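Local coordinates for protein family 88 glycosyl hydrolase (Bacteroides thetaiotaomicron, PDB 5NOA) that probably acts as a polysaccharide lyase that removes rhamnose caps from arabinogalactan proteins such as gum arabic, although its sequence family is named for hydrolases, at residues 53-58 / 105-110; 83-88 / 122-127; 91-96 / 110-115; 116-121 / 163-168. All coordinates share one frame; numbering follows the deposited sequence. Where two conformers were deposited one is given.

Interaction 1. Residues 53-58 / 105-110; sequences RSFWDN and YGESND
F55 and E107 mark the closest backbone approach, their CA atoms 7.5 Å apart, with F55 at the N-cap position of helix 56-72 and E107 in the loop between helices 75-87 and 120-130 of this helical protein, so side chains do most of the bridging. F55 CG, anti to the backbone N (chi1 -161°), carries the ring toward the loop, where three consecutive residues meet its far end. Its CZ lies 3.7 Å from E107 CG, while Y105 OH sits 3.6 Å from the same CZ, at the ring edge. F55 CE1 approaches G106 O at 3.6 Å; that oxygen is buried here and has no hydrogen-bonding partner in the model. An alanine in place of F55 would probably open a gap beside E107 CG and the Y105 hydroxyl and let the 105-110 loop shift. Y117 also meets the F55 ring.

Polar groups take over nearer the surface. R53 NH2 donates to E107 OE1 at 3.1 Å, forming a salt bridge whose N-H points well at the oxygen (160°). The bridge is single-pronged: OE1 lies near the guanidinium plane, but NH2 comes from above the carboxylate, and the two planes stand 84° apart. The Y105 hydroxyl donates to E107 OE2 over a short 2.5 Å, and a water accepts from W56 NE1 and donates to Y105 OH, tying the helix start to the loop. Gripped through its two oxygens by different partners, the E107 carboxylate is probably restricted in its rotation, and the polar network lies at the exposed margin while the F55 ring is buried.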
loop_
_atom_site.group_PDB
_atom_site.type_symbol
_atom_site.label_atom_id
_atom_site.label_comp_id
_atom_site.label_asym_id
_atom_site.label_seq_id
_atom_site.Cartn_x
_atom_site.Cartn_y
_atom_site.Cartn_z
ATOM N N ARG A 53 -16.248 -6.377 5.874
ATOM C CA ARG A 53 -15.803 -5.540 6.966
ATOM C C ARG A 53 -14.738 -4.530 6.531
ATOM O O ARG A 53 -14.174 -4.586 5.418
ATOM C CB ARG A 53 -15.344 -6.401 8.140
ATOM C CG ARG A 53 -14.141 -7.272 7.851
ATOM C CD ARG A 53 -13.756 -8.072 9.087
ATOM N NE ARG A 53 -12.643 -8.934 8.774
ATOM C CZ ARG A 53 -12.146 -9.836 9.613
ATOM N NH1 ARG A 53 -12.655 -9.982 10.832
ATOM N NH2 ARG A 53 -11.160 -10.579 9.200
ATOM N N SER A 54 -14.439 -3.664 7.496
ATOM C CA SER A 54 -13.545 -2.517 7.275
ATOM C C SER A 54 -12.061 -2.853 7.395
ATOM O O SER A 54 -11.233 -1.978 7.163
ATOM C CB SER A 54 -13.892 -1.419 8.310
ATOM O OG SER A 54 -13.381 -1.805 9.601
ATOM N N PHE A 55 -11.731 -4.092 7.742
ATOM C CA PHE A 55 -10.370 -4.554 8.004
ATOM C C PHE A 55 -9.469 -4.421 6.776
ATOM O O PHE A 55 -9.945 -4.236 5.634
ATOM C CB PHE A 55 -10.460 -6.011 8.493
ATOM C CG PHE A 55 -9.263 -6.564 9.231
ATOM C CD1 PHE A 55 -8.721 -5.934 10.341
ATOM C CD2 PHE A 55 -8.763 -7.815 8.880
ATOM C CE1 PHE A 55 -7.672 -6.511 11.051
ATOM C CE2 PHE A 55 -7.719 -8.381 9.570
ATOM C CZ PHE A 55 -7.171 -7.722 10.646
ATOM N N TRP A 56 -8.166 -4.548 7.009
ATOM C CA TRP A 56 -7.154 -4.073 6.058
ATOM C C TRP A 56 -7.263 -4.633 4.667
ATOM O O TRP A 56 -6.915 -3.937 3.724
ATOM C CB TRP A 56 -5.742 -4.322 6.581
ATOM C CG TRP A 56 -5.343 -5.761 6.561
ATOM C CD1 TRP A 56 -5.558 -6.683 7.545
ATOM C CD2 TRP A 56 -4.686 -6.458 5.488
ATOM N NE1 TRP A 56 -5.083 -7.912 7.149
ATOM C CE2 TRP A 56 -4.536 -7.786 5.892
ATOM C CE3 TRP A 56 -4.223 -6.071 4.215
ATOM C CZ2 TRP A 56 -3.952 -8.747 5.079
ATOM C CZ3 TRP A 56 -3.646 -7.041 3.406
ATOM C CH2 TRP A 56 -3.535 -8.367 3.844
ATOM N N ASP A 57 -7.606 -5.906 4.539
ATOM C CA ASP A 57 -7.545 -6.508 3.203
ATOM C C ASP A 57 -8.628 -5.890 2.302
ATOM O O ASP A 57 -8.357 -5.540 1.152
ATOM C CB ASP A 57 -7.601 -8.027 3.302
ATOM C CG ASP A 57 -8.853 -8.585 4.029
ATOM O OD1 ASP A 57 -9.359 -7.992 5.036
ATOM O OD2 ASP A 57 -9.325 -9.657 3.603
ATOM N N ASN A 58 -9.833 -5.733 2.837
ATOM C CA ASN A 58 -10.887 -5.047 2.087
ATOM C C ASN A 58 -10.536 -3.589 1.924
ATOM O O ASN A 58 -10.711 -3.001 0.839
ATOM C CB ASN A 58 -12.228 -5.183 2.792
ATOM C CG ASN A 58 -12.766 -6.577 2.765
ATOM O OD1 ASN A 58 -12.452 -7.365 1.876
ATOM N ND2 ASN A 58 -13.595 -6.885 3.742
ATOM N N TYR A 105 -1.972 -7.554 17.031
ATOM C CA TYR A 105 -2.844 -8.101 15.997
ATOM C C TYR A 105 -4.166 -8.582 16.589
ATOM O O TYR A 105 -4.204 -9.402 17.511
ATOM C CB TYR A 105 -2.183 -9.294 15.281
ATOM C CG TYR A 105 -3.035 -9.793 14.119
ATOM C CD1 TYR A 105 -4.049 -10.699 14.295
ATOM C CD2 TYR A 105 -2.866 -9.271 12.855
ATOM C CE1 TYR A 105 -4.847 -11.082 13.230
ATOM C CE2 TYR A 105 -3.644 -9.660 11.785
ATOM C CZ TYR A 105 -4.646 -10.543 11.988
ATOM O OH TYR A 105 -5.460 -10.923 10.927
ATOM N N GLY A 106 -5.269 -8.150 15.984
ATOM C CA GLY A 106 -6.552 -8.665 16.274
ATOM C C GLY A 106 -7.532 -8.212 15.240
ATOM O O GLY A 106 -7.340 -7.183 14.580
ATOM N N GLU A 107 -8.597 -9.002 15.114
ATOM C CA GLU A 107 -9.675 -8.749 14.153
ATOM C C GLU A 107 -10.982 -8.358 14.825
ATOM O O GLU A 107 -11.963 -8.066 14.151
ATOM C CB GLU A 107 -9.893 -9.994 13.274
ATOM C CG GLU A 107 -8.568 -10.479 12.682
ATOM C CD GLU A 107 -8.681 -11.706 11.777
ATOM O OE1 GLU A 107 -9.822 -12.134 11.487
ATOM O OE2 GLU A 107 -7.611 -12.211 11.352
ATOM N N SER A 108 -11.001 -8.354 16.154
ATOM C CA SER A 108 -12.193 -8.080 16.886
ATOM C C SER A 108 -12.335 -6.581 17.139
ATOM O O SER A 108 -11.415 -5.799 16.851
ATOM C CB SER A 108 -12.204 -8.900 18.165
ATOM O OG SER A 108 -11.177 -8.520 18.993
ATOM N N ASN A 109 -13.494 -6.197 17.674
ATOM C CA ASN A 109 -13.834 -4.780 17.767
ATOM C C ASN A 109 -13.043 -3.965 18.778
ATOM O O ASN A 109 -13.139 -2.733 18.728
ATOM C CB ASN A 109 -15.346 -4.588 17.877
ATOM C CG ASN A 109 -16.030 -4.718 16.518
ATOM O OD1 ASN A 109 -15.589 -4.123 15.505
ATOM N ND2 ASN A 109 -17.068 -5.541 16.476
ATOM N N ASP A 110 -12.217 -4.604 19.624
ATOM C CA ASP A 110 -11.370 -3.876 20.535
ATOM C C ASP A 110 -10.095 -3.349 19.856
ATOM O O ASP A 110 -9.379 -2.561 20.473
ATOM C CB ASP A 110 -10.903 -4.773 21.712
ATOM C CG ASP A 110 -11.997 -5.150 22.665
ATOM O OD1 ASP A 110 -13.107 -4.616 22.572
ATOM O OD2 ASP A 110 -11.694 -5.984 23.555
HETATM O O HOH W 1 -5.135 -10.628 8.213
#

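Interaction 2. Residues 83-88 / 122-127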
loop_
_atom_site.group_PDB
_atom_site.type_symbol
_atom_site.label_atom_id
_atom_site.label_comp_id
_atom_site.label_asym_id
_atom_site.label_seq_id
_atom_site.Cartn_x
_atom_site.Cartn_y
_atom_site.Cartn_z
ATOM N N GLY A 83 -20.734 2.462 -0.737
ATOM C CA GLY A 83 -21.521 1.369 -0.176
ATOM C C GLY A 83 -20.781 0.627 0.918
ATOM O O GLY A 83 -21.353 0.264 1.952
ATOM N N TRP A 84 -19.482 0.438 0.713
ATOM C CA TRP A 84 -18.659 -0.219 1.728
ATOM C C TRP A 84 -18.519 0.618 2.972
ATOM O O TRP A 84 -18.618 0.106 4.077
ATOM C CB TRP A 84 -17.314 -0.577 1.120
ATOM C CG TRP A 84 -16.290 -1.136 2.041
ATOM C CD1 TRP A 84 -16.189 -2.419 2.482
ATOM C CD2 TRP A 84 -15.154 -0.466 2.555
ATOM N NE1 TRP A 84 -15.049 -2.596 3.222
ATOM C CE2 TRP A 84 -14.386 -1.408 3.273
ATOM C CE3 TRP A 84 -14.666 0.829 2.432
ATOM C CZ2 TRP A 84 -13.188 -1.077 3.889
ATOM C CZ3 TRP A 84 -13.494 1.162 3.071
ATOM C CH2 TRP A 84 -12.756 0.212 3.755
ATOM N N ALA A 85 -18.330 1.914 2.787
ATOM C CA ALA A 85 -18.197 2.822 3.937
ATOM C C ALA A 85 -19.473 2.849 4.759
ATOM O O ALA A 85 -19.421 2.793 5.986
ATOM C CB ALA A 85 -17.802 4.231 3.477
ATOM N N GLU A 86 -20.615 2.905 4.070
ATOM C CA GLU A 86 -21.916 2.902 4.733
ATOM C C GLU A 86 -22.142 1.576 5.470
ATOM O O GLU A 86 -22.601 1.568 6.627
ATOM C CB GLU A 86 -23.047 3.128 3.731
ATOM C CG GLU A 86 -23.078 4.552 3.150
ATOM C CD GLU A 86 -23.584 5.672 4.078
ATOM O OE1 GLU A 86 -23.895 5.443 5.271
ATOM O OE2 GLU A 86 -23.671 6.820 3.582
ATOM N N HIS A 87 -21.777 0.463 4.837
ATOM C CA HIS A 87 -21.936 -0.852 5.433
ATOM C C HIS A 87 -21.162 -0.918 6.766
ATOM O O HIS A 87 -21.637 -1.479 7.757
ATOM C CB HIS A 87 -21.402 -1.920 4.504
ATOM C CG HIS A 87 -21.403 -3.291 5.080
ATOM N ND1 HIS A 87 -22.552 -4.039 5.211
ATOM C CD2 HIS A 87 -20.398 -4.065 5.535
ATOM C CE1 HIS A 87 -22.244 -5.218 5.732
ATOM N NE2 HIS A 87 -20.941 -5.251 5.948
ATOM N N ASN A 88 -19.988 -0.290 6.807
ATOM C CA ASN A 88 -19.097 -0.275 7.960
ATOM C C ASN A 88 -19.313 0.918 8.890
ATOM O O ASN A 88 -18.547 1.108 9.819
ATOM C CB ASN A 88 -17.657 -0.410 7.481
ATOM C CG ASN A 88 -17.376 -1.806 6.981
ATOM O OD1 ASN A 88 -17.442 -2.753 7.750
ATOM N ND2 ASN A 88 -17.113 -1.952 5.687
ATOM N N GLN A 122 -8.527 5.980 5.303
ATOM C CA GLN A 122 -8.062 6.605 4.061
ATOM C C GLN A 122 -9.210 6.821 3.087
ATOM O O GLN A 122 -9.339 7.876 2.448
ATOM C CB GLN A 122 -6.988 5.774 3.381
ATOM C CG GLN A 122 -5.737 5.581 4.216
ATOM C CD GLN A 122 -4.628 4.876 3.460
ATOM O OE1 GLN A 122 -4.469 5.088 2.241
ATOM N NE2 GLN A 122 -3.819 4.083 4.157
ATOM N N THR A 123 -10.021 5.782 2.934
ATOM C CA THR A 123 -11.177 5.852 2.038
ATOM C C THR A 123 -12.256 6.768 2.592
ATOM O O THR A 123 -12.844 7.551 1.847
ATOM C CB THR A 123 -11.679 4.440 1.712
ATOM O OG1 THR A 123 -10.651 3.765 0.958
ATOM C CG2 THR A 123 -12.921 4.470 0.877
ATOM N N TYR A 124 -12.473 6.720 3.907
ATOM C CA TYR A 124 -13.470 7.612 4.473
ATOM C C TYR A 124 -13.092 9.072 4.237
ATOM O O TYR A 124 -13.960 9.890 3.902
ATOM C CB TYR A 124 -13.692 7.338 5.937
ATOM C CG TYR A 124 -14.091 5.932 6.296
ATOM C CD1 TYR A 124 -14.627 5.043 5.370
ATOM C CD2 TYR A 124 -13.887 5.460 7.575
ATOM C CE1 TYR A 124 -14.937 3.744 5.720
ATOM C CE2 TYR A 124 -14.213 4.173 7.937
ATOM C CZ TYR A 124 -14.760 3.305 7.018
ATOM O OH TYR A 124 -15.084 2.005 7.307
ATOM N N ALA A 125 -11.803 9.392 4.398
ATOM C CA ALA A 125 -11.305 10.744 4.147
ATOM C C ALA A 125 -11.454 11.121 2.686
ATOM O O ALA A 125 -11.827 12.261 2.364
ATOM C CB ALA A 125 -9.870 10.860 4.591
ATOM N N ASP A 126 -11.139 10.197 1.771
ATOM C CA ASP A 126 -11.287 10.490 0.328
ATOM C C ASP A 126 -12.742 10.805 -0.007
ATOM O O ASP A 126 -13.045 11.710 -0.765
ATOM C CB ASP A 126 -10.818 9.287 -0.525
ATOM C CG ASP A 126 -9.328 9.120 -0.585
ATOM O OD1 ASP A 126 -8.584 10.046 -0.228
ATOM O OD2 ASP A 126 -8.904 8.006 -1.011
ATOM N N LEU A 127 -13.636 10.001 0.536
ATOM C CA LEU A 127 -15.071 10.203 0.302
ATOM C C LEU A 127 -15.530 11.538 0.902
ATOM O O LEU A 127 -16.322 12.250 0.287
ATOM C CB LEU A 127 -15.884 9.041 0.862
ATOM C CG LEU A 127 -15.641 7.713 0.132
ATOM C CD1 LEU A 127 -16.271 6.542 0.865
ATOM C CD2 LEU A 127 -16.164 7.792 -1.293
#
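Y124 reaches from helix 120-130 into the end of helix 75-87, where A85 and W84 receive it. The A85 methyl is the closest apolar partner of the ring, with CB 3.7 Å from Y124 CE1, and the same CB meets L127 CD1 at 3.8 Å one turn further along. W84 CG, anti to the backbone N (chi1 174°), carries the indole toward T123 and Y124, its six-membered ring oblique to that of Y124 at 43° between planes, centroids 5.9 Å apart. W84 CZ3 comes within 4.0 Å of Y124 CE1, and T123 CB meets CZ3 at the edge of the indole.

The two helices belong to a largely helical chain of the six-hairpin clan, consistent with an alpha/alpha barrel. Their short segments run at 116° to each other, with axes 10.5 Å apart, and the Y124 ring spans that distance to the small A85. Polar ends are satisfied elsewhere: the Y124 hydroxyl bonds K91 O, and W84 NE1 bonds R53 O while its ring stacks on H62. N88, the first residue beyond helix 75-87, packs its CB 3.5 Å from Y124 OH. Its ND2 sits over one face of the W84 indole, off its centre, 3.2 Å from the plane, and hydrogen-bonds G52 O.

Interaction 3. Residues 91-96 / 110-115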
loop_
_atom_site.group_PDB
_atom_site.type_symbol
_atom_site.label_atom_id
_atom_site.label_comp_id
_atom_site.label_asym_id
_atom_site.label_seq_id
_atom_site.Cartn_x
_atom_site.Cartn_y
_atom_site.Cartn_z
ATOM N N LYS A 91 -16.684 3.513 10.245
ATOM C CA LYS A 91 -15.823 3.126 11.364
ATOM C C LYS A 91 -14.891 2.014 10.942
ATOM O O LYS A 91 -15.152 1.308 9.947
ATOM C CB LYS A 91 -16.663 2.639 12.560
ATOM C CG LYS A 91 -17.561 3.679 13.183
ATOM C CD LYS A 91 -18.397 3.096 14.314
ATOM C CE LYS A 91 -19.257 4.174 14.911
ATOM N NZ LYS A 91 -20.018 3.617 16.038
ATOM N N GLY A 92 -13.817 1.852 11.698
ATOM C CA GLY A 92 -13.002 0.643 11.679
ATOM C C GLY A 92 -13.541 -0.294 12.739
ATOM O O GLY A 92 -14.725 -0.603 12.772
ATOM N N ALA A 93 -12.675 -0.752 13.637
ATOM C CA ALA A 93 -13.151 -1.543 14.785
ATOM C C ALA A 93 -14.117 -0.694 15.618
ATOM O O ALA A 93 -13.936 0.499 15.739
ATOM C CB ALA A 93 -11.948 -1.997 15.569
ATOM N N LYS A 94 -15.159 -1.305 16.179
ATOM C CA LYS A 94 -16.304 -0.556 16.702
ATOM C C LYS A 94 -16.302 -0.222 18.179
ATOM O O LYS A 94 -17.181 0.515 18.622
ATOM C CB LYS A 94 -17.606 -1.280 16.314
ATOM C CG LYS A 94 -17.809 -1.458 14.825
ATOM C CD LYS A 94 -19.028 -2.311 14.540
ATOM C CE LYS A 94 -19.321 -2.609 13.042
ATOM N NZ LYS A 94 -19.558 -1.402 12.322
ATOM N N SER A 95 -15.360 -0.756 18.973
ATOM C CA SER A 95 -15.481 -0.589 20.431
ATOM C C SER A 95 -15.431 0.875 20.840
ATOM O O SER A 95 -14.584 1.627 20.372
ATOM C CB SER A 95 -14.340 -1.280 21.122
ATOM O OG SER A 95 -14.321 -0.964 22.497
ATOM N N ASP A 96 -16.290 1.246 21.794
ATOM C CA ASP A 96 -16.229 2.556 22.467
ATOM C C ASP A 96 -15.550 2.511 23.856
ATOM O O ASP A 96 -15.522 3.537 24.586
ATOM C CB ASP A 96 -17.623 3.174 22.546
ATOM C CG ASP A 96 -18.110 3.679 21.186
ATOM O OD1 ASP A 96 -17.297 4.087 20.354
ATOM O OD2 ASP A 96 -19.332 3.681 20.942
ATOM N N ASP A 110 -12.217 -4.604 19.624
ATOM C CA ASP A 110 -11.370 -3.876 20.535
ATOM C C ASP A 110 -10.095 -3.349 19.856
ATOM O O ASP A 110 -9.379 -2.561 20.473
ATOM C CB ASP A 110 -10.903 -4.773 21.712
ATOM C CG ASP A 110 -11.997 -5.150 22.665
ATOM O OD1 ASP A 110 -13.107 -4.616 22.572
ATOM O OD2 ASP A 110 -11.694 -5.984 23.555
ATOM N N TYR A 111 -9.798 -3.789 18.629
ATOM C CA TYR A 111 -8.520 -3.502 17.989
ATOM C C TYR A 111 -8.553 -2.184 17.227
ATOM O O TYR A 111 -8.101 -2.076 16.090
ATOM C CB TYR A 111 -8.088 -4.722 17.157
ATOM C CG TYR A 111 -7.538 -5.757 18.103
ATOM C CD1 TYR A 111 -8.380 -6.595 18.830
ATOM C CD2 TYR A 111 -6.177 -5.868 18.330
ATOM C CE1 TYR A 111 -7.878 -7.454 19.780
ATOM C CE2 TYR A 111 -5.661 -6.740 19.266
ATOM C CZ TYR A 111 -6.515 -7.537 20.000
ATOM O OH TYR A 111 -5.987 -8.416 20.912
ATOM N N VAL A 112 -9.028 -1.162 17.914
ATOM C CA VAL A 112 -9.264 0.143 17.330
ATOM C C VAL A 112 -7.980 0.882 16.997
ATOM O O VAL A 112 -7.936 1.663 16.044
ATOM C CB VAL A 112 -10.141 0.967 18.318
ATOM C CG1 VAL A 112 -10.341 2.413 17.863
ATOM C CG2 VAL A 112 -11.474 0.299 18.552
ATOM N N LEU A 113 -6.938 0.618 17.771
ATOM C CA LEU A 113 -5.637 1.270 17.598
ATOM C C LEU A 113 -4.658 0.498 16.727
ATOM O O LEU A 113 -3.518 0.925 16.544
ATOM C CB LEU A 113 -5.022 1.583 18.961
ATOM C CG LEU A 113 -5.834 2.547 19.830
ATOM C CD1 LEU A 113 -5.186 2.641 21.207
ATOM C CD2 LEU A 113 -5.987 3.881 19.123
ATOM N N PHE A 114 -5.100 -0.653 16.231
ATOM C CA PHE A 114 -4.310 -1.456 15.321
ATOM C C PHE A 114 -4.476 -0.900 13.921
ATOM O O PHE A 114 -5.596 -0.794 13.419
ATOM C CB PHE A 114 -4.815 -2.897 15.396
ATOM C CG PHE A 114 -4.064 -3.880 14.532
ATOM C CD1 PHE A 114 -2.677 -3.796 14.311
ATOM C CD2 PHE A 114 -4.752 -4.936 13.961
ATOM C CE1 PHE A 114 -2.028 -4.729 13.540
ATOM C CE2 PHE A 114 -4.099 -5.854 13.176
ATOM C CZ PHE A 114 -2.746 -5.734 12.955
ATOM N N GLY A 115 -3.366 -0.550 13.262
ATOM C CA GLY A 115 -3.421 0.070 11.967
ATOM C C GLY A 115 -4.160 -0.691 10.911
ATOM O O GLY A 115 -4.707 -0.060 9.976
HETATM O O HOH W 2 -14.401 -3.222 24.120
#
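A93 presses its methyl against an inverse gamma turn centred on Y111, with A93 CB 3.8 Å from Y111 C. The turn is closed by a weak bond from V112 N to D110 O, 2.9 Å, and runs directly into a type I beta turn from Y111 to F114. Both segments belong to the long loop region that joins helix 75-87 to helix 120-130 in this helical, six-hairpin-clan protein, and they meet without any direct hydrogen bond.

V112 supplies the apolar half of the contact. Its CG1 is anti to the backbone N (chi1 174°), which leaves CG2 to face the other segment. That methyl lies 3.8 Å from A93 CB, and it also rests against two carbonyl oxygens, 3.7 Å from A93 O and 3.8 Å from S95 O. Those oxygens are not left to carbon alone: R139 of helix 135-149 donates through NH2 to both, and W101 NE1 also bonds S95 O. V112 also packs on R139 and V143, joining the loop to helix 135-149.

S95 and D110 form the polar half. The S95 hydroxyl is bonded to H97 N and stands 3.8 Å from D110 OD1, too far for a direct bond. A water fills in, 2.8 Å from S95 OG and donating to D110 OD1 over a short 2.5 Å.

Interaction 4. Residues 116-121 / 163-168; sequences DYQICF and YMVMPV
I119 overlaps the edge of the Y163 ring with its CD1 methyl, 3.7 Å from Y163 CE2, its CG1 arm anti to the backbone N (chi1 167°). The same CD1 lies 3.5 Å from M164 SD, although M164 was modelled in two conformers and that sulfur contact is less certain. The backbones come close here, and I119 CA makes a CA-H...O contact of 3.3 Å with M164 O.

Helix 160-176 is kinked here: P167 has no N-H to donate and V168 N bonds only weakly to V165 O, which breaks the regular pattern. The carbonyls thereby released, Y163 O and M164 O, both accept from Q122 NE2 of helix 120-130, so Q122 meets the helix at the kink. Just beyond it, V168 CG2 lies 3.4 Å from Q118 O and 4.0 Å from F121 CB, while CG1 reaches the edge of the F121 ring. An alanine in place of V168 would probably open a gap beside F121 and the Q118 backbone. Q118 sets OE1 against both methyls of V165, 3.5 Å from CG1 and from CG2, and gives NE2 to Q147 and to V112 O.

Helix 56-72 covers I119 through W56 and A59 and bonds the Y163 hydroxyl through T63. Helix 226-242 packs on Y163 and M164, and helix 135-149 on Q118 and F121.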
loop_
_atom_site.group_PDB
_atom_site.type_symbol
_atom_site.label_atom_id
_atom_site.label_comp_id
_atom_site.label_asym_id
_atom_site.label_seq_id
_atom_site.Cartn_x
_atom_site.Cartn_y
_atom_site.Cartn_z
ATOM N N ASP A 116 -4.234 -2.019 11.017
ATOM C CA ASP A 116 -5.070 -2.760 10.074
ATOM C C ASP A 116 -6.559 -2.387 10.128
ATOM O O ASP A 116 -7.281 -2.631 9.160
ATOM C CB ASP A 116 -4.895 -4.264 10.270
ATOM C CG ASP A 116 -3.621 -4.828 9.647
ATOM O OD1 ASP A 116 -2.913 -4.095 8.947
ATOM O OD2 ASP A 116 -3.409 -6.050 9.837
ATOM N N TYR A 117 -6.995 -1.780 11.237
ATOM C CA TYR A 117 -8.342 -1.254 11.397
ATOM C C TYR A 117 -8.424 0.239 11.209
ATOM O O TYR A 117 -9.467 0.857 11.527
ATOM C CB TYR A 117 -8.980 -1.713 12.717
ATOM C CG TYR A 117 -9.868 -2.910 12.593
ATOM C CD1 TYR A 117 -10.920 -2.930 11.680
ATOM C CD2 TYR A 117 -9.673 -3.990 13.434
ATOM C CE1 TYR A 117 -11.770 -4.032 11.610
ATOM C CE2 TYR A 117 -10.514 -5.081 13.370
ATOM C CZ TYR A 117 -11.558 -5.092 12.463
ATOM O OH TYR A 117 -12.359 -6.203 12.376
ATOM N N GLN A 118 -7.367 0.840 10.668
ATOM C CA GLN A 118 -7.335 2.266 10.405
ATOM C C GLN A 118 -7.159 2.632 8.943
ATOM O O GLN A 118 -7.432 3.759 8.558
ATOM C CB GLN A 118 -6.236 2.898 11.254
ATOM C CG GLN A 118 -6.433 2.701 12.752
ATOM C CD GLN A 118 -5.294 3.229 13.569
ATOM O OE1 GLN A 118 -4.179 3.365 13.074
ATOM N NE2 GLN A 118 -5.544 3.496 14.863
ATOM N N ILE A 119 -6.712 1.680 8.116
ATOM C CA ILE A 119 -6.595 1.981 6.701
ATOM C C ILE A 119 -7.929 2.352 6.095
ATOM O O ILE A 119 -7.978 3.158 5.151
ATOM C CB ILE A 119 -5.871 0.861 5.926
ATOM C CG1 ILE A 119 -6.026 1.039 4.392
ATOM C CG2 ILE A 119 -6.310 -0.524 6.355
ATOM C CD1 ILE A 119 -5.143 0.125 3.547
ATOM N N CYS A 120 -9.037 1.820 6.610
ATOM C CA CYS A 120 -10.353 2.257 6.128
ATOM C C CYS A 120 -10.523 3.785 6.174
ATOM O O CYS A 120 -11.223 4.342 5.346
ATOM C CB CYS A 120 -11.453 1.546 6.915
ATOM S SG CYS A 120 -11.484 1.859 8.680
ATOM N N PHE A 121 -9.896 4.437 7.152
ATOM C CA PHE A 121 -9.988 5.876 7.270
ATOM C C PHE A 121 -9.463 6.599 6.044
ATOM O O PHE A 121 -9.888 7.732 5.789
ATOM C CB PHE A 121 -9.240 6.385 8.519
ATOM C CG PHE A 121 -9.659 5.786 9.856
ATOM C CD1 PHE A 121 -10.899 5.210 10.056
ATOM C CD2 PHE A 121 -8.794 5.892 10.957
ATOM C CE1 PHE A 121 -11.260 4.721 11.314
ATOM C CE2 PHE A 121 -9.146 5.424 12.188
ATOM C CZ PHE A 121 -10.380 4.833 12.376
ATOM N N TYR A 163 1.931 1.575 5.236
ATOM C CA TYR A 163 0.903 1.897 4.229
ATOM C C TYR A 163 -0.449 2.132 4.858
ATOM O O TYR A 163 -1.219 2.983 4.433
ATOM C CB TYR A 163 0.760 0.771 3.209
ATOM C CG TYR A 163 -0.211 1.058 2.070
ATOM C CD1 TYR A 163 0.206 1.720 0.956
ATOM C CD2 TYR A 163 -1.540 0.710 2.146
ATOM C CE1 TYR A 163 -0.649 1.982 -0.073
ATOM C CE2 TYR A 163 -2.431 0.989 1.126
ATOM C CZ TYR A 163 -1.990 1.614 0.012
ATOM O OH TYR A 163 -2.815 1.927 -1.029
ATOM N N MET A 164 -0.775 1.339 5.878
ATOM C CA MET A 164 -2.125 1.388 6.448
ATOM C C MET A 164 -2.398 2.744 7.064
ATOM O O MET A 164 -3.513 3.250 6.932
ATOM C CB MET A 164 -2.338 0.317 7.524
ATOM C CG MET A 164 -2.115 -1.117 7.126
ATOM S SD MET A 164 -2.886 -1.597 5.606
ATOM C CE MET A 164 -2.020 -3.111 5.200
ATOM N N VAL A 165 -1.398 3.335 7.736
ATOM C CA VAL A 165 -1.660 4.475 8.588
ATOM C C VAL A 165 -0.957 5.755 8.167
ATOM O O VAL A 165 -1.497 6.835 8.402
ATOM C CB VAL A 165 -1.436 4.200 10.092
ATOM C CG1 VAL A 165 -2.176 5.212 10.939
ATOM C CG2 VAL A 165 -1.898 2.812 10.466
ATOM N N MET A 166 0.216 5.710 7.542
ATOM C CA MET A 166 0.855 6.986 7.207
ATOM C C MET A 166 -0.052 7.883 6.400
ATOM O O MET A 166 -0.138 9.062 6.707
ATOM C CB MET A 166 2.182 6.810 6.499
ATOM C CG MET A 166 3.270 6.178 7.338
ATOM S SD MET A 166 4.917 6.274 6.630
ATOM C CE MET A 166 4.659 5.538 5.031
ATOM N N PRO A 167 -0.741 7.369 5.363
ATOM C CA PRO A 167 -1.616 8.258 4.578
ATOM C C PRO A 167 -2.852 8.727 5.319
ATOM O O PRO A 167 -3.434 9.756 4.948
ATOM C CB PRO A 167 -1.967 7.426 3.335
ATOM C CG PRO A 167 -0.918 6.329 3.325
ATOM C CD PRO A 167 -0.689 6.030 4.768
ATOM N N VAL A 168 -3.246 8.048 6.393
ATOM C CA VAL A 168 -4.293 8.565 7.267
ATOM C C VAL A 168 -3.853 9.881 7.878
ATOM O O VAL A 168 -4.620 10.833 7.974
ATOM C CB VAL A 168 -4.649 7.559 8.383
ATOM C CG1 VAL A 168 -5.648 8.169 9.385
ATOM C CG2 VAL A 168 -5.263 6.297 7.803
#

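In the fold
Interactions 2 and 4 are wholly buried and share helix 120-130, one packing it against helix 75-87 and the other joining its start to helix 160-176; Q122 connects them. Both rely on apolar side chains, with no hydrogen bond directly across either pair of segments. Interactions 1 and 3 lie nearer the surface and share D110: interaction 3 lies wholly in the loop between helices 75-87 and 120-130, and interaction 1 joins that loop to the start of helix 56-72. Each has a water bridge; only interaction 1 has a salt bridge. Polar bonds link the contacts: N109 bonds K94 and S95, E107 O takes the Y117 hydroxyl, and R53 O takes W84 NE1. Interaction 4 is the most central, its centre about 9 Å from the centre of the chain.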